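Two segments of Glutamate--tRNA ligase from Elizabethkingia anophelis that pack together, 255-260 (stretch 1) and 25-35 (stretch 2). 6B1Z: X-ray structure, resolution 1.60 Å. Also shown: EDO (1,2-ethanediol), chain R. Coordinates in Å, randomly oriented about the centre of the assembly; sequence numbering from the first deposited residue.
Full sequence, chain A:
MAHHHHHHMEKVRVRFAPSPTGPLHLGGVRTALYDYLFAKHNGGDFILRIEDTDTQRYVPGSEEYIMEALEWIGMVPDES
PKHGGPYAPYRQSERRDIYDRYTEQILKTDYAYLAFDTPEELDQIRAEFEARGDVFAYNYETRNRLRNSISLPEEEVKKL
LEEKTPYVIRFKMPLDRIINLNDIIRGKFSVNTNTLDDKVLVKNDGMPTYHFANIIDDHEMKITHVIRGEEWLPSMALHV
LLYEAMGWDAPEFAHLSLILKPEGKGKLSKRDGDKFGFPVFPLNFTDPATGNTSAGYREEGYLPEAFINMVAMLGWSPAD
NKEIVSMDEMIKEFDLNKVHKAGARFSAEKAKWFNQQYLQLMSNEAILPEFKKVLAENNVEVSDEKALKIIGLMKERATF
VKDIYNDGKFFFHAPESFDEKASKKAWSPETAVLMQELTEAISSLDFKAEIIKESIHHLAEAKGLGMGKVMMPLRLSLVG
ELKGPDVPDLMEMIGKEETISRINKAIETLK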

ATOM      1  N   HIS A 255       9.684  -1.805 -15.586  1.00 15.32           N
ATOM      2  CA  HIS A 255       8.807  -2.825 -15.021  1.00 16.65           C
ATOM      3  C   HIS A 255       9.307  -3.224 -13.640  1.00 20.48           C
ATOM      4  O   HIS A 255      10.427  -3.731 -13.497  1.00 19.38           O
ATOM      5  CB  HIS A 255       8.708  -4.032 -15.950  1.00 15.40           C
ATOM      6  CG  HIS A 255       7.827  -3.785 -17.132  1.00 16.08           C
ATOM      7  ND1 HIS A 255       8.274  -3.144 -18.272  1.00 16.00           N
ATOM      8  CD2 HIS A 255       6.522  -4.079 -17.353  1.00 16.84           C
ATOM      9  CE1 HIS A 255       7.281  -3.058 -19.142  1.00 17.31           C
ATOM     10  NE2 HIS A 255       6.205  -3.614 -18.608  1.00 18.04           N
ATOM     11  N   LEU A 256       8.470  -2.990 -12.633  1.00 16.19           N
ATOM     12  CA  LEU A 256       8.806  -3.245 -11.239  1.00 15.72           C
ATOM     13  C   LEU A 256       8.463  -4.679 -10.849  1.00 17.22           C
ATOM     14  O   LEU A 256       7.341  -5.144 -11.077  1.00 20.48           O
ATOM     15  CB  LEU A 256       8.047  -2.256 -10.353  1.00 14.04           C
ATOM     16  CG  LEU A 256       8.237  -0.782 -10.724  1.00 15.69           C
ATOM     17  CD1 LEU A 256       7.213   0.088  -9.990  1.00 16.71           C
ATOM     18  CD2 LEU A 256       9.659  -0.328 -10.376  1.00 18.32           C
ATOM     19  N   SER A 257       9.420  -5.371 -10.249  1.00 19.02           N
ATOM     20  CA  SER A 257       9.202  -6.761  -9.865  1.00 20.68           C
ATOM     21  C   SER A 257       8.188  -6.851  -8.728  1.00 19.57           C
ATOM     22  O   SER A 257       8.134  -5.982  -7.855  1.00 20.26           O
ATOM     23  CB  SER A 257      10.531  -7.404  -9.460  1.00 24.09           C
ATOM     24  OG  SER A 257      11.423  -7.393 -10.573  1.00 24.22           O
ATOM     25  N   LEU A 258       7.372  -7.906  -8.750  1.00 20.80           N
ATOM     26  CA  LEU A 258       6.339  -8.071  -7.731  1.00 21.61           C
ATOM     27  C   LEU A 258       6.958  -8.172  -6.340  1.00 20.60           C
ATOM     28  O   LEU A 258       8.027  -8.758  -6.157  1.00 25.65           O
ATOM     29  CB  LEU A 258       5.508  -9.325  -8.029  1.00 27.40           C
ATOM     30  CG  LEU A 258       4.738  -9.270  -9.353  1.00 29.69           C
ATOM     31  CD1 LEU A 258       4.040 -10.600  -9.624  1.00 44.12           C
ATOM     32  CD2 LEU A 258       3.739  -8.130  -9.358  1.00 31.54           C
ATOM     33  N   ILE A 259       6.274  -7.574  -5.364  1.00 19.93           N
ATOM     34  CA  ILE A 259       6.677  -7.672  -3.967  1.00 18.60           C
ATOM     35  C   ILE A 259       6.531  -9.116  -3.512  1.00 20.37           C
ATOM     36  O   ILE A 259       5.519  -9.773  -3.789  1.00 24.29           O
ATOM     37  CB  ILE A 259       5.836  -6.717  -3.112  1.00 17.04           C
ATOM     38  CG1 ILE A 259       6.063  -5.268  -3.564  1.00 17.55           C
ATOM     39  CG2 ILE A 259       6.153  -6.907  -1.623  1.00 18.44           C
ATOM     40  CD1 ILE A 259       5.069  -4.263  -3.011  1.00 18.10           C
ATOM     41  N   LEU A 260       7.545  -9.618  -2.823  1.00 18.15           N
ATOM     42  CA  LEU A 260       7.579 -11.015  -2.426  1.00 20.67           C
ATOM     43  C   LEU A 260       6.962 -11.226  -1.039  1.00 20.26           C
ATOM     44  O   LEU A 260       6.835 -10.301  -0.229  1.00 21.51           O
ATOM     45  CB  LEU A 260       9.018 -11.528  -2.460  1.00 21.25           C
ATOM     46  CG  LEU A 260       9.706 -11.372  -3.818  1.00 23.97           C
ATOM     47  CD1 LEU A 260      11.150 -11.795  -3.718  1.00 26.33           C
ATOM     48  CD2 LEU A 260       8.987 -12.187  -4.882  1.00 26.32           C
TER
HETATM   49  C1  EDO R 617      11.050  -3.414  -8.108  1.00 20.67           C
HETATM   50  O1  EDO R 617      11.664  -4.009  -9.265  1.00 23.28           O
HETATM   51  C2  EDO R 617      11.925  -3.695  -6.893  1.00 19.62           C
HETATM   52  O2  EDO R 617      11.861  -5.104  -6.625  1.00 24.60           O
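Stretch 2 25-35: HLGGVRTALYD

A single arginine of the helix, Arg-30, fills the middle of this contact, its guanidinium held between protein on one face and a bound diol on the other. Ile-259 CG1 lies over one face, 3.6 Å from Arg-30 NH1; over the opposite face lies 1,2-ethanediol, probably from the crystallisation liquor, whose C2 is 3.8 Å from Arg-30 NH1. At the edge of the group, near its plane, sits the carbonyl of Ser-257, and Arg-30 NH2 donates to Ser-257 O a short, nearly straight hydrogen bond (2.7 Å, N-H...O angle 161°), the one direct hydrogen bond between the stretches. Water 1 closes a second path: it accepts from Arg-30 NH1 (3.0 Å) and donates to Ser-257 O (2.9 Å), so this carbonyl receives both the arginine and the water. The same water is hydrogen-bonded to the diol, 2.7 Å from EDO O2, while Ser-257 N donates to EDO O1 (2.8 Å); the diol thus bridges the backbone of stretch 1 and the water.

Stretch 2 is helical from Leu-26 onward, with His-25 at the N-cap, and its i to i+4 ladder runs from Val-29 N to His-25 O (3.0 Å) through Asp-35 N to Thr-31 O (2.9 Å). Stretch 1 is the end of a strand, His-255 and Leu-256, continued by an extended segment with no regular structure. The two stretches run in opposite senses: Leu-256 CA comes nearest Thr-31 CA (7.8 Å), and Ile-259 CA, three residues on, nearest Gly-27 CA (6.7 Å), four residues back along the helix.

Leu-256 and Ile-259 both point toward the helix, whereas Ser-257 and Leu-258 between them point away; Ser-257 therefore takes part through its backbone. Leu-256, in the mt rotamer, spans about one helical turn: its CD1 is 3.7 Å from Thr-31 OG1, and its CD2 meets the edge of the Tyr-34 ring, 3.8 Å from Tyr-34 CD2. Its CB also approaches Arg-30 NH2 (3.8 Å). Ile-259, likewise mt, reaches the first turn of the helix, where its CD1 lies 3.9 Å from Gly-27 N and 4.3 Å from Leu-26 CB. Gly-27 presents bare backbone here. Arg-30 extends with chi1 and chi2 both t, then turns at chi3 (57°, p), placing its guanidinium beside the Ser-257 carbonyl. Together the stretches bury 347 Å², both sides summed.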

ATOM      1  N   HIS A  25      -3.611  -2.034  -3.805  1.00 22.29           N
ATOM      2  CA  HIS A  25      -2.736  -2.919  -3.061  1.00 22.62           C
ATOM      3  C   HIS A  25      -1.386  -2.229  -2.853  1.00 16.38           C
ATOM      4  O   HIS A  25      -1.122  -1.163  -3.400  1.00 17.82           O
ATOM      5  CB  HIS A  25      -2.562  -4.253  -3.798  1.00 27.48           C
ATOM      6  CG  HIS A  25      -3.809  -5.080  -3.866  1.00 31.54           C
ATOM      7  ND1 HIS A  25      -3.941  -6.285  -3.208  1.00 41.75           N
ATOM      8  CD2 HIS A  25      -4.976  -4.882  -4.525  1.00 36.70           C
ATOM      9  CE1 HIS A  25      -5.138  -6.790  -3.452  1.00 41.42           C
ATOM     10  NE2 HIS A  25      -5.784  -5.963  -4.254  1.00 34.24           N
ATOM     11  N   LEU A  26      -0.532  -2.861  -2.046  1.00 20.60           N
ATOM     12  CA  LEU A  26       0.788  -2.293  -1.774  1.00 16.80           C
ATOM     13  C   LEU A  26       1.589  -2.091  -3.055  1.00 19.01           C
ATOM     14  O   LEU A  26       2.274  -1.073  -3.213  1.00 17.73           O
ATOM     15  CB  LEU A  26       1.547  -3.184  -0.799  1.00 21.08           C
ATOM     16  CG  LEU A  26       2.501  -2.512   0.177  1.00 33.98           C
ATOM     17  CD1 LEU A  26       1.759  -1.504   1.049  1.00 26.53           C
ATOM     18  CD2 LEU A  26       3.147  -3.585   1.034  1.00 30.43           C
ATOM     19  N   GLY A  27       1.524  -3.050  -3.983  1.00 20.75           N
ATOM     20  CA  GLY A  27       2.201  -2.867  -5.258  1.00 20.63           C
ATOM     21  C   GLY A  27       1.738  -1.628  -5.999  1.00 19.09           C
ATOM     22  O   GLY A  27       2.540  -0.925  -6.617  1.00 17.06           O
ATOM     23  N   GLY A  28       0.432  -1.334  -5.948  1.00 15.87           N
ATOM     24  CA  GLY A  28      -0.069  -0.153  -6.629  1.00 15.27           C
ATOM     25  C   GLY A  28       0.363   1.143  -5.967  1.00 15.10           C
ATOM     26  O   GLY A  28       0.678   2.119  -6.644  1.00 16.18           O
ATOM     27  N   VAL A  29       0.396   1.161  -4.631  1.00 16.24           N
ATOM     28  CA  VAL A  29       0.923   2.317  -3.913  1.00 16.12           C
ATOM     29  C   VAL A  29       2.366   2.570  -4.306  1.00 13.47           C
ATOM     30  O   VAL A  29       2.770   3.719  -4.529  1.00 14.96           O
ATOM     31  CB  VAL A  29       0.801   2.097  -2.396  1.00 16.43           C
ATOM     32  CG1 VAL A  29       1.494   3.241  -1.626  1.00 17.78           C
ATOM     33  CG2 VAL A  29      -0.670   1.978  -2.003  1.00 18.62           C
ATOM     34  N   ARG A  30       3.164   1.499  -4.394  1.00 15.16           N
ATOM     35  CA  ARG A  30       4.575   1.659  -4.761  1.00 13.13           C
ATOM     36  C   ARG A  30       4.726   2.205  -6.169  1.00 15.55           C
ATOM     37  O   ARG A  30       5.569   3.083  -6.410  1.00 14.96           O
ATOM     38  CB  ARG A  30       5.343   0.349  -4.620  1.00 14.26           C
ATOM     39  CG  ARG A  30       6.870   0.554  -4.794  1.00 18.26           C
ATOM     40  CD  ARG A  30       7.664  -0.728  -4.815  1.00 17.74           C
ATOM     41  NE  ARG A  30       7.194  -1.623  -5.865  1.00 18.97           N
ATOM     42  CZ  ARG A  30       7.615  -2.871  -6.024  1.00 16.02           C
ATOM     43  NH1 ARG A  30       8.567  -3.379  -5.241  1.00 16.84           N
ATOM     44  NH2 ARG A  30       7.081  -3.604  -6.986  1.00 19.71           N
ATOM     45  N   THR A  31       3.934   1.696  -7.115  1.00 14.22           N
ATOM     46  CA  THR A  31       3.997   2.214  -8.478  1.00 13.80           C
ATOM     47  C   THR A  31       3.657   3.696  -8.515  1.00 15.67           C
ATOM     48  O   THR A  31       4.377   4.500  -9.128  1.00 15.20           O
ATOM     49  CB  THR A  31       3.066   1.414  -9.383  1.00 13.35           C
ATOM     50  OG1 THR A  31       3.584   0.083  -9.503  1.00 16.16           O
ATOM     51  CG2 THR A  31       3.003   2.077 -10.774  1.00 16.83           C
ATOM     52  N   ALA A  32       2.562   4.085  -7.847  1.00 15.52           N
ATOM     53  CA  ALA A  32       2.204   5.497  -7.776  1.00 13.96           C
ATOM     54  C   ALA A  32       3.324   6.327  -7.156  1.00 15.74           C
ATOM     55  O   ALA A  32       3.636   7.416  -7.650  1.00 15.35           O
ATOM     56  CB  ALA A  32       0.907   5.674  -6.970  1.00 15.06           C
ATOM     57  N   LEU A  33       3.944   5.826  -6.080  1.00 14.03           N
ATOM     58  CA  LEU A  33       5.027   6.556  -5.432  1.00 12.33           C
ATOM     59  C   LEU A  33       6.202   6.755  -6.373  1.00 16.35           C
ATOM     60  O   LEU A  33       6.747   7.862  -6.470  1.00 17.91           O
ATOM     61  CB  LEU A  33       5.474   5.825  -4.165  1.00 15.79           C
ATOM     62  CG  LEU A  33       6.714   6.410  -3.488  1.00 20.02           C
ATOM     63  CD1 LEU A  33       6.466   7.816  -2.925  1.00 18.34           C
ATOM     64  CD2 LEU A  33       7.190   5.483  -2.398  1.00 20.89           C
ATOM     65  N   TYR A  34       6.616   5.690  -7.067  1.00 16.12           N
ATOM     66  CA  TYR A  34       7.758   5.832  -7.968  1.00 14.24           C
ATOM     67  C   TYR A  34       7.428   6.751  -9.147  1.00 16.87           C
ATOM     68  O   TYR A  34       8.304   7.501  -9.602  1.00 18.41           O
ATOM     69  CB  TYR A  34       8.248   4.451  -8.430  1.00 15.30           C
ATOM     70  CG  TYR A  34       8.953   3.609  -7.364  1.00 15.83           C
ATOM     71  CD1 TYR A  34       9.238   4.109  -6.085  1.00 15.45           C
ATOM     72  CD2 TYR A  34       9.337   2.306  -7.642  1.00 17.97           C
ATOM     73  CE1 TYR A  34       9.878   3.316  -5.129  1.00 16.90           C
ATOM     74  CE2 TYR A  34       9.984   1.514  -6.695  1.00 20.20           C
ATOM     75  CZ  TYR A  34      10.248   2.019  -5.444  1.00 17.54           C
ATOM     76  OH  TYR A  34      10.890   1.224  -4.535  1.00 19.21           O
ATOM     77  N   ASP A  35       6.181   6.724  -9.644  1.00 16.25           N
ATOM     78  CA  ASP A  35       5.725   7.738 -10.601  1.00 15.73           C
ATOM     79  C   ASP A  35       5.937   9.147 -10.063  1.00 17.40           C
ATOM     80  O   ASP A  35       6.483  10.025 -10.748  1.00 18.01           O
ATOM     81  CB  ASP A  35       4.233   7.568 -10.894  1.00 16.09           C
ATOM     82  CG  ASP A  35       3.925   6.478 -11.870  1.00 19.13           C
ATOM     83  OD1 ASP A  35       4.671   6.319 -12.865  1.00 17.82           O
ATOM     84  OD2 ASP A  35       2.884   5.798 -11.659  1.00 17.07           O
TER
HETATM   85  O   HOH W   1       9.682  -6.112  -5.416  1.00 20.27           O